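Local atomic coordinates of BRIC1 (Synthetic construct, PDB entry 6FF6), a protein that is a de novo design built to adopt a novel corrugated repeat architecture, with no natural function assigned. Residues A30-L34 and K109-Q113; L54-F58 and L87-R91; F130-D135 and L220-K224; M141-L145 and M157-I161. All coordinates share one frame; numbering follows the deposited sequence.

How the contacts relate
The four contacts fall into two groups of four helices, each within one Hpt-like sequence range, the second followed by a further helix, 231-247. In the first, contact 1 joins helices 23-42 and 99-121, and contact 2, nested inside the loop it closes, joins helices 51-71 and 74-92; their centres are about 15 Å apart. In the second, contact 3 joins helices 125-146 and 203-224. Contact 4, nested within contact 3, pairs helix 125-146 with helix 155-174, and these centres lie about 19 Å apart. Between the groups the centres are about 33 to 57 Å apart, on opposite sides of the chain's centre. Across the two-chain assembly, however, M157 of contact 4 packs on F89 of the second subunit.

Contact 1: A30-L34 and K109-Q113; sequences ADELL and KDLMQ
L34 carries this contact, its two methyls divided between M112 and Q113 on the facing helix. CD2 meets the methyl at the end of M112, with CE 3.9 Å from L34 CD2, and the CB of the same methionine lies close by. CD1 instead reaches the flank of Q113 and lies 3.4 Å from Q113 OE1. The glutamine leaves its backbone with CG opposite the N (chi1 -178°) and then bends at its second torsion, which turns the amide across the leucine. Its oxygen thus rests by L34 CB and CD1, while NE2 is turned to D31. The resulting bond, Q113 NE2 to D31 OD1, is nearly straight (174°) but weak at 3.3 Å, and each partner has another: D31 OD1 makes a salt bridge with K120, and Q113 NE2 binds D117. At the other end K109 curls along its chain until CE lies 4.0 Å from L34 CB, and NZ makes a weak bond of 3.5 Å with L34 O. The main charge partner of this ammonium is E38, one turn further along helix 23-42. L34 also touches I64 and L116, so it is buried on several sides. With an alanine here both methyls would be gone, and M112 CE and the flank of the Q113 amide would probably lose the surface they rest on. The two segments run antiparallel, at 165° and 10.8 Å between their axes, and so pair the first and fourth helices of the N-terminal group, as in the antiparallel four-helix bundle of Hpt domains.

Contact 2: L54-F58 and L87-R91; sequences LNAIF and LDFAR
D88 OD1 is gripped by two nitrogens of R91, with NE at 3.0 Å and NH1 at 3.3 Å from that one oxygen, both from the same face of the carboxylate; R92 adds a further salt bridge. This hold, within the helix, fixes the guanidinium against F58 of the other helix. The guanidinium lies flat on the phenyl ring, their planes 15° apart and R91 CZ 3.9 Å from the ring centroid, a cation-pi stack. Its remaining nitrogen, NH2, donates to N55 OD1 over 2.9 Å, in the guanidinium plane but from above the plane of the amide carbonyl. R91 adopts the crowded position for CG, between backbone N and carbonyl carbon (chi1 76°), and then runs extended to NE, laying the group across the ring. L87 CB sits at the edge of the F58 ring. Deeper in, L87 CD2 meets I57 CG2 at 3.6 Å and L54 CD2 packs on A90 CB at 3.9 Å, with F105 of helix 99-121 touching both L87 and A90. The contact thus grades from an apolar inner layer to a polar outer one, where D88 probably balances the arginine's charge in part and the F58 face offers a cation-pi surface.

Contact 3: F130-D135 and L220-K224; sequences FFDMAD and LDAYK
D135 and K224 face each other from opposite helices, and K224 NZ donates to D135 OD2 over 3.0 Å in a salt bridge that uses the syn lone pair of the carboxylate. The lysine spans the gap because its chain is extended from CG onward. D135 OD1 has a different mate, NE2 of Q217, which also binds D221 OD1. The two carboxylates come within 4.5 Å, D135 OD1 to D221 OD1, so this shared amide, together with the lysine, is likely to ease their repulsion. The hydroxyl of Y223 points away from the contact and hydrogen-bonds the backbone N of L180, while D132 makes a salt bridge to R114 of the second subunit. Apolar groups fill the space inside. K224 CA lies over one face of the F131 ring, 3.9 Å from its centroid, in a CH-pi contact, and L220 CD1 meets the ring edge at F131 CD1, 3.6 Å away. L220 also touches F130 CE2 and, through CD2, A134 CB at 3.8 Å. Set as a knob into the hole made by F130, F131, A134 and D135, it packs helix 203-224 against the antiparallel helix 125-146, a pairing consistent with an Hpt-like four-helix bundle.

Contact 4: M141-L145 and M157-I161; sequences MEQLL and MLNAI
Neither a ring nor a flat polar group enters between M141, L144 and L145 on one helix and M157, A160 and I161 on the other, so there are no faces or edges here to cover; the nearby rings, F209 beside L145 and F89 of the second subunit beside M157, lie outside it. I161 and L144 lie side by side, pointing opposite ways. I161 sends CG1 to L144 CB, 3.6 Å away, and its CD1 ends 4.1 Å from L145 CD2. The second branch, I161 CG2, stands opposite its own backbone N and faces M141, whose chain bends at its last torsion (chi3 85°) to bring CE within 3.9 Å of that methyl. L144 divides its own branches in turn: CD1 presses on A160 CB at 3.6 Å, whereas CD2 meets the sulfur of M157, with SD 3.8 Å from L144 CD2. Replacing I161 with an alanine would remove both branches, and would probably open a gap beside L144 CB and L145 CD2 and leave M141 CE without its partner on this side. Beyond the pair, I161 also touches L191 of helix 178-196, and M141 reaches M187 of the same helix. The two segments approach at 153°, with axes 9.7 Å apart, and M141 comes closest to I161 in backbone register. No hydrogen bond crosses between them, and the backbone bonds L145 N to M141 O and I161 N to M157 O stay within their own helices. Cohesion here therefore rests on the fit of branched and thioether side chains, consistent with a hydrophobic core holding together two helices successive in the chain.

Contact 1: A30-L34 and K109-Q113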
loop_
_atom_site.group_PDB
_atom_site.type_symbol
_atom_site.label_atom_id
_atom_site.label_comp_id
_atom_site.label_asym_id
_atom_site.label_seq_id
_atom_site.Cartn_x
_atom_site.Cartn_y
_atom_site.Cartn_z
ATOM N N ALA A 30 -18.305 -7.551 -0.366
ATOM C CA ALA A 30 -17.938 -7.397 -1.767
ATOM C C ALA A 30 -17.957 -8.710 -2.523
ATOM O O ALA A 30 -18.424 -8.743 -3.658
ATOM C CB ALA A 30 -16.596 -6.733 -1.892
ATOM N N ASP A 31 -17.497 -9.796 -1.889
ATOM C CA ASP A 31 -17.502 -11.137 -2.480
ATOM C C ASP A 31 -18.917 -11.564 -2.792
ATOM O O ASP A 31 -19.169 -12.090 -3.879
ATOM C CB ASP A 31 -16.872 -12.149 -1.515
ATOM C CG ASP A 31 -15.360 -12.203 -1.522
ATOM O OD1 ASP A 31 -14.741 -11.752 -2.537
ATOM O OD2 ASP A 31 -14.784 -12.718 -0.532
ATOM N N GLU A 32 -19.830 -11.327 -1.827
ATOM C CA GLU A 32 -21.259 -11.628 -1.914
ATOM C C GLU A 32 -21.863 -10.824 -3.043
ATOM O O GLU A 32 -22.580 -11.392 -3.865
ATOM C CB GLU A 32 -21.986 -11.294 -0.598
ATOM C CG GLU A 32 -21.713 -12.241 0.562
ATOM C CD GLU A 32 -22.294 -11.836 1.914
ATOM O OE1 GLU A 32 -22.844 -10.714 2.023
ATOM O OE2 GLU A 32 -22.193 -12.642 2.870
ATOM N N LEU A 33 -21.543 -9.511 -3.109
ATOM C CA LEU A 33 -22.051 -8.623 -4.156
ATOM C C LEU A 33 -21.617 -9.064 -5.508
ATOM O O LEU A 33 -22.414 -8.998 -6.435
ATOM C CB LEU A 33 -21.635 -7.167 -3.947
ATOM C CG LEU A 33 -22.304 -6.449 -2.791
ATOM C CD1 LEU A 33 -21.569 -5.150 -2.438
ATOM C CD2 LEU A 33 -23.780 -6.224 -3.064
ATOM N N LEU A 34 -20.374 -9.520 -5.641
ATOM C CA LEU A 34 -19.860 -9.952 -6.930
ATOM C C LEU A 34 -20.512 -11.240 -7.407
ATOM O O LEU A 34 -20.766 -11.396 -8.602
ATOM C CB LEU A 34 -18.330 -10.031 -6.905
ATOM C CG LEU A 34 -17.594 -8.691 -6.845
ATOM C CD1 LEU A 34 -16.122 -8.900 -6.467
ATOM C CD2 LEU A 34 -17.781 -7.889 -8.140
ATOM N N LYS A 109 -16.479 -7.460 -14.225
ATOM C CA LYS A 109 -16.864 -8.094 -12.967
ATOM C C LYS A 109 -15.665 -8.944 -12.490
ATOM O O LYS A 109 -15.312 -8.895 -11.318
ATOM C CB LYS A 109 -18.129 -8.986 -13.143
ATOM C CG LYS A 109 -18.544 -9.724 -11.880
ATOM C CD LYS A 109 -18.059 -11.223 -11.844
ATOM C CE LYS A 109 -17.751 -11.709 -10.445
ATOM N NZ LYS A 109 -18.204 -13.100 -10.176
ATOM N N ASP A 110 -15.031 -9.708 -13.395
ATOM C CA ASP A 110 -13.877 -10.535 -13.024
ATOM C C ASP A 110 -12.702 -9.685 -12.623
ATOM O O ASP A 110 -11.986 -10.062 -11.685
ATOM C CB ASP A 110 -13.471 -11.449 -14.168
ATOM C CG ASP A 110 -14.460 -12.551 -14.449
ATOM O OD1 ASP A 110 -15.215 -12.945 -13.500
ATOM O OD2 ASP A 110 -14.481 -13.042 -15.607
ATOM N N LEU A 111 -12.518 -8.534 -13.313
ATOM C CA LEU A 111 -11.475 -7.574 -12.982
ATOM C C LEU A 111 -11.693 -7.044 -11.572
ATOM O O LEU A 111 -10.773 -7.124 -10.755
ATOM C CB LEU A 111 -11.407 -6.427 -13.989
ATOM C CG LEU A 111 -10.253 -5.461 -13.745
ATOM C CD1 LEU A 111 -8.871 -6.211 -13.669
ATOM C CD2 LEU A 111 -10.324 -4.291 -14.726
ATOM N N MET A 112 -12.927 -6.592 -11.264
ATOM C CA MET A 112 -13.334 -6.180 -9.914
ATOM C C MET A 112 -13.007 -7.293 -8.869
ATOM O O MET A 112 -12.502 -7.002 -7.792
ATOM C CB MET A 112 -14.825 -5.874 -9.889
ATOM C CG MET A 112 -15.157 -4.578 -10.522
ATOM S SD MET A 112 -16.940 -4.336 -10.671
ATOM C CE MET A 112 -17.382 -4.082 -8.992
ATOM N N GLN A 113 -13.276 -8.563 -9.211
ATOM C CA GLN A 113 -12.967 -9.693 -8.343
ATOM C C GLN A 113 -11.456 -9.814 -8.157
ATOM O O GLN A 113 -11.007 -9.953 -7.025
ATOM C CB GLN A 113 -13.558 -10.993 -8.905
ATOM C CG GLN A 113 -13.313 -12.202 -8.003
ATOM C CD GLN A 113 -14.089 -12.114 -6.707
ATOM O OE1 GLN A 113 -15.324 -12.153 -6.702
ATOM N NE2 GLN A 113 -13.384 -11.993 -5.580
#

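Contact 2: L54-F58 and L87-R91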
loop_
_atom_site.group_PDB
_atom_site.type_symbol
_atom_site.label_atom_id
_atom_site.label_comp_id
_atom_site.label_asym_id
_atom_site.label_seq_id
_atom_site.Cartn_x
_atom_site.Cartn_y
_atom_site.Cartn_z
ATOM N N LEU A 54 -30.271 -4.575 -14.460
ATOM C CA LEU A 54 -29.230 -3.570 -14.703
ATOM C C LEU A 54 -29.018 -2.711 -13.486
ATOM O O LEU A 54 -27.876 -2.443 -13.127
ATOM C CB LEU A 54 -29.521 -2.719 -15.940
ATOM C CG LEU A 54 -29.457 -3.477 -17.262
ATOM C CD1 LEU A 54 -30.243 -2.779 -18.338
ATOM C CD2 LEU A 54 -28.040 -3.741 -17.686
ATOM N N ASN A 55 -30.111 -2.349 -12.814
ATOM C CA ASN A 55 -30.106 -1.575 -11.579
ATOM C C ASN A 55 -29.483 -2.343 -10.455
ATOM O O ASN A 55 -28.744 -1.746 -9.679
ATOM C CB ASN A 55 -31.498 -1.111 -11.207
ATOM C CG ASN A 55 -31.859 0.199 -11.844
ATOM O OD1 ASN A 55 -31.016 0.924 -12.392
ATOM N ND2 ASN A 55 -33.122 0.543 -11.769
ATOM N N ALA A 56 -29.734 -3.666 -10.390
ATOM C CA ALA A 56 -29.137 -4.568 -9.395
ATOM C C ALA A 56 -27.627 -4.624 -9.556
ATOM O O ALA A 56 -26.910 -4.478 -8.569
ATOM C CB ALA A 56 -29.726 -5.965 -9.514
ATOM N N ILE A 57 -27.137 -4.780 -10.795
ATOM C CA ILE A 57 -25.703 -4.822 -11.076
ATOM C C ILE A 57 -25.076 -3.474 -10.725
ATOM O O ILE A 57 -23.998 -3.408 -10.135
ATOM C CB ILE A 57 -25.453 -5.225 -12.544
ATOM C CG1 ILE A 57 -25.992 -6.623 -12.825
ATOM C CG2 ILE A 57 -23.971 -5.187 -12.838
ATOM C CD1 ILE A 57 -26.382 -6.878 -14.245
ATOM N N PHE A 58 -25.777 -2.403 -11.055
ATOM C CA PHE A 58 -25.332 -1.060 -10.748
ATOM C C PHE A 58 -25.224 -0.836 -9.238
ATOM O O PHE A 58 -24.222 -0.311 -8.785
ATOM C CB PHE A 58 -26.284 -0.041 -11.388
ATOM C CG PHE A 58 -25.829 1.369 -11.146
ATOM C CD1 PHE A 58 -24.822 1.935 -11.927
ATOM C CD2 PHE A 58 -26.367 2.121 -10.106
ATOM C CE1 PHE A 58 -24.368 3.231 -11.672
ATOM C CE2 PHE A 58 -25.909 3.418 -9.855
ATOM C CZ PHE A 58 -24.903 3.958 -10.626
ATOM N N LEU A 87 -22.583 0.442 -17.259
ATOM C CA LEU A 87 -23.879 0.111 -16.686
ATOM C C LEU A 87 -24.789 1.285 -16.713
ATOM O O LEU A 87 -25.983 1.087 -16.884
ATOM C CB LEU A 87 -23.765 -0.330 -15.233
ATOM C CG LEU A 87 -23.171 -1.680 -14.983
ATOM C CD1 LEU A 87 -22.756 -1.820 -13.514
ATOM C CD2 LEU A 87 -24.094 -2.772 -15.463
ATOM N N ASP A 88 -24.262 2.507 -16.480
ATOM C CA ASP A 88 -25.077 3.715 -16.491
ATOM C C ASP A 88 -25.614 3.934 -17.898
ATOM O O ASP A 88 -26.779 4.296 -18.032
ATOM C CB ASP A 88 -24.293 4.932 -15.986
ATOM C CG ASP A 88 -24.808 5.567 -14.692
ATOM O OD1 ASP A 88 -26.042 5.504 -14.440
ATOM O OD2 ASP A 88 -23.980 6.146 -13.942
ATOM N N PHE A 89 -24.803 3.633 -18.944
ATOM C CA PHE A 89 -25.277 3.719 -20.328
ATOM C C PHE A 89 -26.306 2.596 -20.574
ATOM O O PHE A 89 -27.327 2.816 -21.216
ATOM C CB PHE A 89 -24.136 3.563 -21.355
ATOM C CG PHE A 89 -22.862 4.363 -21.215
ATOM C CD1 PHE A 89 -22.898 5.721 -20.898
ATOM C CD2 PHE A 89 -21.622 3.773 -21.461
ATOM C CE1 PHE A 89 -21.708 6.451 -20.754
ATOM C CE2 PHE A 89 -20.430 4.505 -21.322
ATOM C CZ PHE A 89 -20.483 5.840 -20.979
ATOM N N ALA A 90 -26.026 1.389 -20.073
ATOM C CA ALA A 90 -26.903 0.252 -20.286
ATOM C C ALA A 90 -28.274 0.462 -19.662
ATOM O O ALA A 90 -29.279 0.324 -20.371
ATOM C CB ALA A 90 -26.263 -1.018 -19.765
ATOM N N ARG A 91 -28.322 0.841 -18.368
ATOM C CA ARG A 91 -29.571 1.031 -17.634
ATOM C C ARG A 91 -30.343 2.246 -18.111
ATOM O O ARG A 91 -31.571 2.244 -18.034
ATOM C CB ARG A 91 -29.355 1.039 -16.107
ATOM C CG ARG A 91 -28.752 2.315 -15.531
ATOM C CD ARG A 91 -28.432 2.154 -14.065
ATOM N NE ARG A 91 -27.997 3.417 -13.466
ATOM C CZ ARG A 91 -28.662 4.059 -12.512
ATOM N NH1 ARG A 91 -28.190 5.193 -12.015
ATOM N NH2 ARG A 91 -29.813 3.581 -12.059
#

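Contact 3: F130-D135 and L220-K224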
loop_
_atom_site.group_PDB
_atom_site.type_symbol
_atom_site.label_atom_id
_atom_site.label_comp_id
_atom_site.label_asym_id
_atom_site.label_seq_id
_atom_site.Cartn_x
_atom_site.Cartn_y
_atom_site.Cartn_z
ATOM N N PHE A 130 7.135 -6.814 8.624
ATOM C CA PHE A 130 6.611 -6.851 9.988
ATOM C C PHE A 130 7.488 -7.677 10.896
ATOM O O PHE A 130 7.834 -7.206 11.975
ATOM C CB PHE A 130 5.149 -7.355 10.019
ATOM C CG PHE A 130 4.676 -7.766 11.403
ATOM C CD1 PHE A 130 4.497 -6.821 12.410
ATOM C CD2 PHE A 130 4.481 -9.107 11.720
ATOM C CE1 PHE A 130 4.147 -7.220 13.707
ATOM C CE2 PHE A 130 4.139 -9.498 13.015
ATOM C CZ PHE A 130 3.942 -8.553 13.992
ATOM N N PHE A 131 7.817 -8.918 10.486
ATOM C CA PHE A 131 8.634 -9.835 11.295
ATOM C C PHE A 131 9.989 -9.184 11.676
ATOM O O PHE A 131 10.328 -9.089 12.844
ATOM C CB PHE A 131 8.775 -11.223 10.609
ATOM C CG PHE A 131 7.509 -12.065 10.643
ATOM C CD1 PHE A 131 6.750 -12.170 11.809
ATOM C CD2 PHE A 131 7.098 -12.783 9.525
ATOM C CE1 PHE A 131 5.570 -12.943 11.840
ATOM C CE2 PHE A 131 5.920 -13.543 9.557
ATOM C CZ PHE A 131 5.162 -13.619 10.716
ATOM N N ASP A 132 10.690 -8.642 10.687
ATOM C CA ASP A 132 11.940 -7.911 10.850
ATOM C C ASP A 132 11.761 -6.694 11.795
ATOM O O ASP A 132 12.545 -6.547 12.734
ATOM C CB ASP A 132 12.451 -7.511 9.448
ATOM C CG ASP A 132 13.427 -6.356 9.345
ATOM O OD1 ASP A 132 14.249 -6.178 10.277
ATOM O OD2 ASP A 132 13.384 -5.644 8.329
ATOM N N MET A 133 10.756 -5.834 11.538
ATOM C CA MET A 133 10.456 -4.675 12.383
ATOM C C MET A 133 10.203 -5.081 13.849
ATOM O O MET A 133 10.848 -4.533 14.751
ATOM C CB MET A 133 9.247 -3.895 11.838
ATOM C CG MET A 133 8.787 -2.783 12.777
ATOM S SD MET A 133 8.541 -1.164 12.002
ATOM C CE MET A 133 9.970 -0.985 11.210
ATOM N N ALA A 134 9.261 -6.033 14.076
ATOM C CA ALA A 134 8.901 -6.518 15.417
ATOM C C ALA A 134 10.093 -7.088 16.172
ATOM O O ALA A 134 10.223 -6.794 17.352
ATOM C CB ALA A 134 7.763 -7.545 15.347
ATOM N N ASP A 135 10.961 -7.879 15.498
ATOM C CA ASP A 135 12.205 -8.426 16.056
ATOM C C ASP A 135 13.035 -7.286 16.696
ATOM O O ASP A 135 13.480 -7.415 17.850
ATOM C CB ASP A 135 13.075 -9.049 14.946
ATOM C CG ASP A 135 12.710 -10.437 14.506
ATOM O OD1 ASP A 135 12.078 -11.158 15.295
ATOM O OD2 ASP A 135 13.077 -10.813 13.372
ATOM N N LEU A 220 5.943 -14.460 18.074
ATOM C CA LEU A 220 6.383 -13.928 16.782
ATOM C C LEU A 220 7.044 -15.024 15.901
ATOM O O LEU A 220 6.628 -15.228 14.759
ATOM C CB LEU A 220 7.321 -12.751 17.015
ATOM C CG LEU A 220 7.676 -11.957 15.774
ATOM C CD1 LEU A 220 6.435 -11.198 15.239
ATOM C CD2 LEU A 220 8.963 -11.098 15.983
ATOM N N ASP A 221 7.983 -15.784 16.481
ATOM C CA ASP A 221 8.676 -16.906 15.847
ATOM C C ASP A 221 7.746 -18.025 15.372
ATOM O O ASP A 221 7.945 -18.567 14.278
ATOM C CB ASP A 221 9.776 -17.452 16.766
ATOM C CG ASP A 221 10.961 -16.503 16.971
ATOM O OD1 ASP A 221 11.041 -15.464 16.254
ATOM O OD2 ASP A 221 11.795 -16.783 17.858
ATOM N N ALA A 222 6.733 -18.375 16.178
ATOM C CA ALA A 222 5.754 -19.387 15.796
ATOM C C ALA A 222 5.062 -18.922 14.524
ATOM O O ALA A 222 5.078 -19.655 13.537
ATOM C CB ALA A 222 4.738 -19.586 16.898
ATOM N N TYR A 223 4.529 -17.676 14.512
ATOM C CA TYR A 223 3.876 -17.108 13.321
ATOM C C TYR A 223 4.864 -16.987 12.139
ATOM O O TYR A 223 4.457 -17.200 10.992
ATOM C CB TYR A 223 3.273 -15.719 13.585
ATOM C CG TYR A 223 2.301 -15.582 14.733
ATOM C CD1 TYR A 223 1.104 -16.289 14.746
ATOM C CD2 TYR A 223 2.498 -14.622 15.722
ATOM C CE1 TYR A 223 0.165 -16.096 15.753
ATOM C CE2 TYR A 223 1.589 -14.464 16.765
ATOM C CZ TYR A 223 0.419 -15.197 16.769
ATOM O OH TYR A 223 -0.510 -15.015 17.757
ATOM N N LYS A 224 6.150 -16.660 12.426
ATOM C CA LYS A 224 7.201 -16.538 11.409
ATOM C C LYS A 224 7.379 -17.865 10.670
ATOM O O LYS A 224 7.594 -17.865 9.468
ATOM C CB LYS A 224 8.521 -16.083 12.050
ATOM C CG LYS A 224 9.509 -15.427 11.105
ATOM C CD LYS A 224 10.713 -14.877 11.885
ATOM C CE LYS A 224 11.642 -14.020 11.047
ATOM N NZ LYS A 224 12.676 -13.341 11.877
#

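Contact 4: M141-L145 and M157-I161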
loop_
_atom_site.group_PDB
_atom_site.type_symbol
_atom_site.label_atom_id
_atom_site.label_comp_id
_atom_site.label_asym_id
_atom_site.label_seq_id
_atom_site.Cartn_x
_atom_site.Cartn_y
_atom_site.Cartn_z
ATOM N N MET A 141 12.719 -2.675 23.432
ATOM C CA MET A 141 11.894 -2.854 24.635
ATOM C C MET A 141 12.716 -3.484 25.746
ATOM O O MET A 141 12.737 -2.951 26.863
ATOM C CB MET A 141 10.691 -3.757 24.330
ATOM C CG MET A 141 9.525 -3.025 23.724
ATOM S SD MET A 141 8.123 -4.136 23.325
ATOM C CE MET A 141 7.310 -4.197 24.889
ATOM N N GLU A 142 13.413 -4.605 25.404
ATOM C CA GLU A 142 14.280 -5.381 26.282
ATOM C C GLU A 142 15.288 -4.506 27.007
ATOM O O GLU A 142 15.372 -4.528 28.240
ATOM C CB GLU A 142 15.011 -6.462 25.477
ATOM C CG GLU A 142 15.770 -7.449 26.341
ATOM C CD GLU A 142 16.552 -8.460 25.531
ATOM O OE1 GLU A 142 17.506 -8.039 24.836
ATOM O OE2 GLU A 142 16.210 -9.666 25.579
ATOM N N GLN A 143 16.053 -3.734 26.229
ATOM C CA GLN A 143 17.098 -2.872 26.733
ATOM C C GLN A 143 16.583 -1.720 27.583
ATOM O O GLN A 143 17.178 -1.458 28.638
ATOM C CB GLN A 143 17.975 -2.399 25.589
ATOM C CG GLN A 143 18.731 -3.557 24.911
ATOM C CD GLN A 143 19.649 -4.322 25.837
ATOM O OE1 GLN A 143 19.283 -5.381 26.365
ATOM N NE2 GLN A 143 20.859 -3.804 26.051
ATOM N N LEU A 144 15.471 -1.062 27.166
ATOM C CA LEU A 144 14.865 0.039 27.937
ATOM C C LEU A 144 14.300 -0.445 29.287
ATOM O O LEU A 144 14.366 0.302 30.277
ATOM C CB LEU A 144 13.782 0.771 27.148
ATOM C CG LEU A 144 14.208 1.578 25.946
ATOM C CD1 LEU A 144 12.990 2.005 25.136
ATOM C CD2 LEU A 144 15.039 2.784 26.362
ATOM N N LEU A 145 13.757 -1.695 29.329
ATOM C CA LEU A 145 13.277 -2.321 30.567
ATOM C C LEU A 145 14.475 -2.437 31.505
ATOM O O LEU A 145 14.409 -1.956 32.632
ATOM C CB LEU A 145 12.654 -3.730 30.314
ATOM C CG LEU A 145 11.256 -3.756 29.713
ATOM C CD1 LEU A 145 10.916 -5.130 29.136
ATOM C CD2 LEU A 145 10.217 -3.234 30.688
ATOM N N MET A 157 11.284 6.901 28.735
ATOM C CA MET A 157 11.617 5.521 28.354
ATOM C C MET A 157 10.376 4.636 28.475
ATOM O O MET A 157 10.207 3.699 27.690
ATOM C CB MET A 157 12.722 4.944 29.242
ATOM C CG MET A 157 14.092 5.445 28.916
ATOM S SD MET A 157 15.301 4.400 29.754
ATOM C CE MET A 157 16.026 5.603 30.861
ATOM N N LEU A 158 9.522 4.932 29.480
ATOM C CA LEU A 158 8.272 4.209 29.695
ATOM C C LEU A 158 7.311 4.529 28.570
ATOM O O LEU A 158 6.580 3.644 28.122
ATOM C CB LEU A 158 7.653 4.511 31.070
ATOM C CG LEU A 158 8.367 3.905 32.296
ATOM C CD1 LEU A 158 7.778 4.431 33.576
ATOM C CD2 LEU A 158 8.336 2.374 32.287
ATOM N N ASN A 159 7.356 5.763 28.067
ATOM C CA ASN A 159 6.553 6.143 26.922
ATOM C C ASN A 159 7.045 5.365 25.667
ATOM O O ASN A 159 6.212 4.921 24.875
ATOM C CB ASN A 159 6.618 7.642 26.697
ATOM C CG ASN A 159 5.657 8.123 25.644
ATOM O OD1 ASN A 159 4.444 8.168 25.859
ATOM N ND2 ASN A 159 6.179 8.491 24.476
ATOM N N ALA A 160 8.386 5.164 25.521
ATOM C CA ALA A 160 8.996 4.417 24.412
ATOM C C ALA A 160 8.620 2.911 24.418
ATOM O O ALA A 160 8.245 2.358 23.372
ATOM C CB ALA A 160 10.503 4.579 24.455
ATOM N N ILE A 161 8.723 2.253 25.590
ATOM C CA ILE A 161 8.397 0.839 25.721
ATOM C C ILE A 161 6.931 0.711 25.391
ATOM O O ILE A 161 6.565 -0.185 24.627
ATOM C CB ILE A 161 8.741 0.262 27.118
ATOM C CG1 ILE A 161 10.243 0.425 27.448
ATOM C CG2 ILE A 161 8.332 -1.220 27.225
ATOM C CD1 ILE A 161 10.574 0.488 28.948
#